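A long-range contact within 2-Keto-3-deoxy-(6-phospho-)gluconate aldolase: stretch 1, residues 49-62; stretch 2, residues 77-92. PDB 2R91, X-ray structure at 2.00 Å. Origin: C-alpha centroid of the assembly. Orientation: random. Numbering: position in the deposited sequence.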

# COMPACT_ATOMS: atom_id res chain seq x y z
N SER A 49 9.00 -28.39 -6.37
CA SER A 49 10.32 -28.46 -7.01
C SER A 49 10.15 -28.64 -8.52
O SER A 49 9.05 -28.91 -9.02
CB SER A 49 11.14 -29.63 -6.46
OG SER A 49 10.49 -30.83 -6.76
N LEU A 50 11.24 -28.50 -9.25
CA LEU A 50 11.17 -28.75 -10.69
C LEU A 50 10.63 -30.17 -10.96
O LEU A 50 9.77 -30.33 -11.82
CB LEU A 50 12.53 -28.49 -11.35
CG LEU A 50 12.77 -29.10 -12.74
CD1 LEU A 50 11.82 -28.43 -13.72
CD2 LEU A 50 14.24 -28.87 -13.16
N GLN A 51 11.08 -31.18 -10.22
CA GLN A 51 10.63 -32.53 -10.52
C GLN A 51 9.16 -32.73 -10.22
O GLN A 51 8.44 -33.42 -10.94
CB GLN A 51 11.48 -33.56 -9.79
CG GLN A 51 12.94 -33.64 -10.31
CD GLN A 51 13.80 -34.52 -9.42
OE1 GLN A 51 13.35 -35.57 -8.95
NE2 GLN A 51 15.02 -34.12 -9.21
N GLU A 52 8.70 -32.10 -9.14
CA GLU A 52 7.27 -32.12 -8.81
C GLU A 52 6.45 -31.47 -9.93
O GLU A 52 5.41 -31.99 -10.31
CB GLU A 52 7.05 -31.46 -7.44
CG GLU A 52 7.48 -32.37 -6.29
CD GLU A 52 7.64 -31.67 -4.93
OE1 GLU A 52 7.67 -30.42 -4.84
OE2 GLU A 52 7.76 -32.41 -3.92
N LYS A 53 6.93 -30.37 -10.51
CA LYS A 53 6.22 -29.75 -11.62
C LYS A 53 6.23 -30.62 -12.88
O LYS A 53 5.28 -30.61 -13.67
CB LYS A 53 6.81 -28.38 -11.93
CG LYS A 53 6.61 -27.31 -10.80
CD LYS A 53 6.86 -25.91 -11.39
CE LYS A 53 6.60 -24.81 -10.31
NZ LYS A 53 7.81 -24.56 -9.48
N MET A 54 7.33 -31.35 -13.08
CA MET A 54 7.37 -32.34 -14.17
C MET A 54 6.36 -33.44 -13.93
O MET A 54 5.69 -33.85 -14.84
CB MET A 54 8.78 -32.94 -14.24
CG MET A 54 9.84 -31.92 -14.64
SD MET A 54 11.52 -32.60 -14.69
CE MET A 54 11.31 -33.79 -16.02
N GLU A 55 6.28 -33.95 -12.71
CA GLU A 55 5.31 -35.00 -12.40
C GLU A 55 3.89 -34.50 -12.64
O GLU A 55 3.02 -35.19 -13.18
CB GLU A 55 5.43 -35.46 -10.96
CG GLU A 55 6.72 -36.19 -10.68
CD GLU A 55 7.07 -36.22 -9.21
OE1 GLU A 55 6.17 -36.15 -8.37
OE2 GLU A 55 8.27 -36.28 -8.88
N LEU A 56 3.65 -33.26 -12.23
CA LEU A 56 2.36 -32.65 -12.38
C LEU A 56 2.03 -32.42 -13.87
O LEU A 56 0.91 -32.67 -14.32
CB LEU A 56 2.37 -31.37 -11.52
CG LEU A 56 1.14 -30.49 -11.46
CD1 LEU A 56 -0.02 -31.30 -10.76
CD2 LEU A 56 1.51 -29.22 -10.68
N THR A 57 3.01 -31.98 -14.65
CA THR A 57 2.86 -31.85 -16.10
C THR A 57 2.45 -33.19 -16.73
O THR A 57 1.54 -33.25 -17.57
CB THR A 57 4.20 -31.39 -16.75
OG1 THR A 57 4.51 -30.06 -16.32
CG2 THR A 57 4.15 -31.44 -18.28
N ASP A 58 3.10 -34.28 -16.31
CA ASP A 58 2.76 -35.60 -16.88
C ASP A 58 1.32 -35.95 -16.51
O ASP A 58 0.55 -36.41 -17.36
CB ASP A 58 3.69 -36.69 -16.34
CG ASP A 58 5.11 -36.59 -16.88
OD1 ASP A 58 5.34 -36.02 -17.95
OD2 ASP A 58 6.02 -37.12 -16.22
N ALA A 59 0.97 -35.75 -15.23
CA ALA A 59 -0.38 -36.11 -14.76
C ALA A 59 -1.45 -35.28 -15.46
O ALA A 59 -2.49 -35.81 -15.85
CB ALA A 59 -0.49 -35.97 -13.21
N ALA A 60 -1.19 -33.98 -15.62
CA ALA A 60 -2.18 -33.08 -16.22
C ALA A 60 -2.38 -33.41 -17.70
O ALA A 60 -3.52 -33.57 -18.16
CB ALA A 60 -1.74 -31.57 -16.06
N THR A 61 -1.27 -33.52 -18.44
CA THR A 61 -1.36 -33.84 -19.88
C THR A 61 -1.90 -35.26 -20.15
O THR A 61 -2.47 -35.51 -21.20
CB THR A 61 -0.03 -33.60 -20.66
OG1 THR A 61 1.02 -34.39 -20.09
CG2 THR A 61 0.35 -32.12 -20.64
N SER A 62 -1.76 -36.20 -19.23
CA SER A 62 -2.40 -37.47 -19.50
C SER A 62 -3.89 -37.49 -19.08
O SER A 62 -4.65 -38.32 -19.55
CB SER A 62 -1.57 -38.65 -19.00
OG SER A 62 -1.48 -38.68 -17.60
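Stretch 2, residues 77-92: DEAIALAKYAESRGAE

A single carboxylate oxygen, OD1 of Asp58, serves two partners on the neighbouring stretch, Tyr85 in its helix and Arg89 just past its end: it accepts a hydrogen bond from Tyr85 OH at 2.7 Å and forms a salt bridge with Arg89 NE at 3.1 Å. The link to the arginine is made through NE, at the edge of the guanidinium and near its plane, with an N-H...acceptor angle of 141°. Tyr85 and Arg89 are four residues apart, about one helical turn, so their side chains can converge on the same acceptor. The CA-to-CB bond of Asp58 points sideways, yet the end of the side chain comes nearer to the other stretch.

This polar cluster belongs to a contact that illustrates a simple rule of packing: a shallow crossing lets two parallel helices keep step over several turns. Stretch 2 is helical from Asp77 to Ser88, and it lies beside the helix of Leu50 to Ser62 with the N-to-C directions nearly parallel. The axes cross at -18° and approach to 10.0 Å. The register shows the result: CA of Leu50 lies 6.6 Å from CA of Glu78, CA of Met54 6.9 Å from CA of Leu82, CA of Thr57 6.3 Å from CA of Ala86, and CA of Thr61 6.6 Å from CA of Arg89. Together the two stretches bury 599 Å².

At the N-terminal end, Leu50 packs its CD1 3.8 Å from Leu82 CB, while its CD2 lies 4.1 Å from Glu78 CG. A water reinforces this end, accepting from Leu50 N at 2.9 Å and donating to Glu78 OE1 at 3.2 Å. Next comes the classic knob-into-hole element: Leu82, in the t rotamer at chi1, inserts its side chain among Leu50, Lys53, Met54 and Thr57. Its CD2 meets the aliphatic part of Lys53 at CD, 3.6 Å away, before the end of that lysine leads away; its CD1 is 3.9 Å from Met54 CG.

A turn further on, Tyr85 lays its ring against the methionine methyl. Met54 CE stands 3.7 Å from the centroid of the Tyr85 ring and only 11° off the ring normal, a CH-pi contact over the face. The same ring thus joins an apolar contact to the hydroxyl's bond with Asp58.

Thr57 shows how a polar residue can suit a helix interface. Its OG1 donates to Lys53 O of its own helix at 2.8 Å, and its CG2 packs 3.9 Å from both Ala86 CA and Arg89 CB. Thr61 makes the same bond back along its own helix, OG1 to Thr57 O at 2.8 Å, but in the p rotamer, and its CB approaches Arg89 O at 3.5 Å.

By then the second helix has ended. Gly90, with positive phi (90°), closes it in a Schellman motif, Ala91 N bonding back to Ala86 O at 3.1 Å and Gly90 N to Glu87 O at 3.1 Å.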

# COMPACT_ATOMS: atom_id res chain seq x y z
N ASP A 77 16.98 -21.04 -15.12
CA ASP A 77 17.26 -22.22 -15.97
C ASP A 77 16.19 -23.28 -15.77
O ASP A 77 15.88 -24.04 -16.69
CB ASP A 77 18.62 -22.84 -15.59
CG ASP A 77 19.80 -21.98 -15.99
OD1 ASP A 77 19.76 -21.36 -17.08
OD2 ASP A 77 20.78 -21.94 -15.19
N GLU A 78 15.65 -23.38 -14.56
CA GLU A 78 14.59 -24.37 -14.33
C GLU A 78 13.28 -24.06 -15.05
O GLU A 78 12.54 -24.97 -15.42
CB GLU A 78 14.33 -24.57 -12.84
CG GLU A 78 15.53 -25.15 -12.14
CD GLU A 78 15.25 -25.51 -10.71
OE1 GLU A 78 14.32 -24.93 -10.08
OE2 GLU A 78 16.00 -26.34 -10.20
N ALA A 79 12.97 -22.78 -15.18
CA ALA A 79 11.79 -22.33 -15.91
C ALA A 79 11.93 -22.70 -17.39
O ALA A 79 11.02 -23.23 -18.00
CB ALA A 79 11.61 -20.78 -15.72
N ILE A 80 13.10 -22.43 -17.96
CA ILE A 80 13.39 -22.85 -19.34
C ILE A 80 13.31 -24.36 -19.54
O ILE A 80 12.68 -24.84 -20.47
CB ILE A 80 14.78 -22.34 -19.77
CG1 ILE A 80 14.77 -20.81 -19.94
CG2 ILE A 80 15.23 -23.01 -21.06
CD1 ILE A 80 16.15 -20.22 -19.81
N ALA A 81 13.94 -25.12 -18.66
CA ALA A 81 13.91 -26.57 -18.77
C ALA A 81 12.48 -27.11 -18.70
O ALA A 81 12.10 -28.01 -19.46
CB ALA A 81 14.76 -27.20 -17.68
N LEU A 82 11.68 -26.60 -17.76
CA LEU A 82 10.33 -27.12 -17.61
C LEU A 82 9.47 -26.68 -18.79
O LEU A 82 8.61 -27.41 -19.25
CB LEU A 82 9.69 -26.64 -16.30
CG LEU A 82 8.24 -27.07 -16.08
CD1 LEU A 82 8.19 -28.59 -15.92
CD2 LEU A 82 7.57 -26.38 -14.84
N ALA A 83 9.68 -25.47 -19.27
CA ALA A 83 8.91 -25.04 -20.46
C ALA A 83 9.12 -25.99 -21.64
O ALA A 83 8.17 -26.37 -22.34
CB ALA A 83 9.26 -23.60 -20.85
N LYS A 84 10.38 -26.39 -21.87
CA LYS A 84 10.65 -27.33 -22.97
C LYS A 84 9.99 -28.68 -22.69
O LYS A 84 9.41 -29.28 -23.59
CB LYS A 84 12.17 -27.51 -23.18
CG LYS A 84 12.92 -26.25 -23.54
CD LYS A 84 14.43 -26.54 -23.70
CE LYS A 84 15.24 -25.30 -23.99
NZ LYS A 84 16.72 -25.30 -23.49
N TYR A 85 10.06 -29.15 -21.44
CA TYR A 85 9.42 -30.40 -21.04
C TYR A 85 7.90 -30.37 -21.27
O TYR A 85 7.31 -31.32 -21.85
CB TYR A 85 9.70 -30.70 -19.56
CG TYR A 85 9.24 -32.07 -19.12
CD1 TYR A 85 9.92 -33.23 -19.56
CD2 TYR A 85 8.12 -32.24 -18.31
CE1 TYR A 85 9.51 -34.48 -19.21
CE2 TYR A 85 7.70 -33.50 -17.92
CZ TYR A 85 8.42 -34.62 -18.38
OH TYR A 85 8.06 -35.88 -18.03
N ALA A 86 7.26 -29.30 -20.81
CA ALA A 86 5.81 -29.14 -20.99
C ALA A 86 5.44 -29.18 -22.47
O ALA A 86 4.50 -29.86 -22.88
CB ALA A 86 5.36 -27.82 -20.36
N GLU A 87 6.20 -28.46 -23.28
CA GLU A 87 5.97 -28.48 -24.72
C GLU A 87 6.06 -29.89 -25.30
O GLU A 87 5.24 -30.28 -26.15
CB GLU A 87 6.95 -27.56 -25.41
CG GLU A 87 6.73 -27.51 -26.92
CD GLU A 87 7.69 -26.54 -27.57
OE1 GLU A 87 8.90 -26.78 -27.49
OE2 GLU A 87 7.25 -25.52 -28.11
N SER A 88 7.03 -30.67 -24.84
CA SER A 88 7.21 -32.04 -25.37
C SER A 88 6.08 -32.94 -24.93
O SER A 88 5.73 -33.90 -25.64
CB SER A 88 8.55 -32.62 -24.92
OG SER A 88 8.50 -33.04 -23.56
N ARG A 89 5.48 -32.62 -23.78
CA ARG A 89 4.33 -33.37 -23.27
C ARG A 89 2.99 -32.93 -23.87
O ARG A 89 1.94 -33.47 -23.53
CB ARG A 89 4.31 -33.34 -21.73
CG ARG A 89 5.52 -34.01 -21.11
CD ARG A 89 5.49 -35.49 -21.43
NE ARG A 89 6.56 -36.30 -20.84
CZ ARG A 89 7.66 -36.68 -21.48
NH1 ARG A 89 7.89 -36.28 -22.71
NH2 ARG A 89 8.56 -37.44 -20.87
N GLY A 90 3.02 -31.99 -24.80
CA GLY A 90 1.82 -31.60 -25.51
C GLY A 90 0.99 -30.47 -24.88
O GLY A 90 -0.18 -30.31 -25.22
N ALA A 91 1.59 -29.73 -23.95
CA ALA A 91 0.94 -28.55 -23.35
C ALA A 91 0.62 -27.59 -24.46
O ALA A 91 1.44 -27.38 -25.36
CB ALA A 91 1.88 -27.87 -22.34
N GLU A 92 -0.53 -26.95 -24.39
CA GLU A 92 -0.87 -26.04 -25.46
C GLU A 92 -0.18 -24.68 -25.27
O GLU A 92 0.01 -23.92 -26.23
CB GLU A 92 -2.40 -25.95 -25.63
CG GLU A 92 -3.11 -24.99 -24.75
CD GLU A 92 -4.61 -24.87 -25.12
OE1 GLU A 92 -5.23 -25.87 -25.58
OE2 GLU A 92 -5.15 -23.76 -24.93
O HOH W 1 13.38 -27.09 -7.86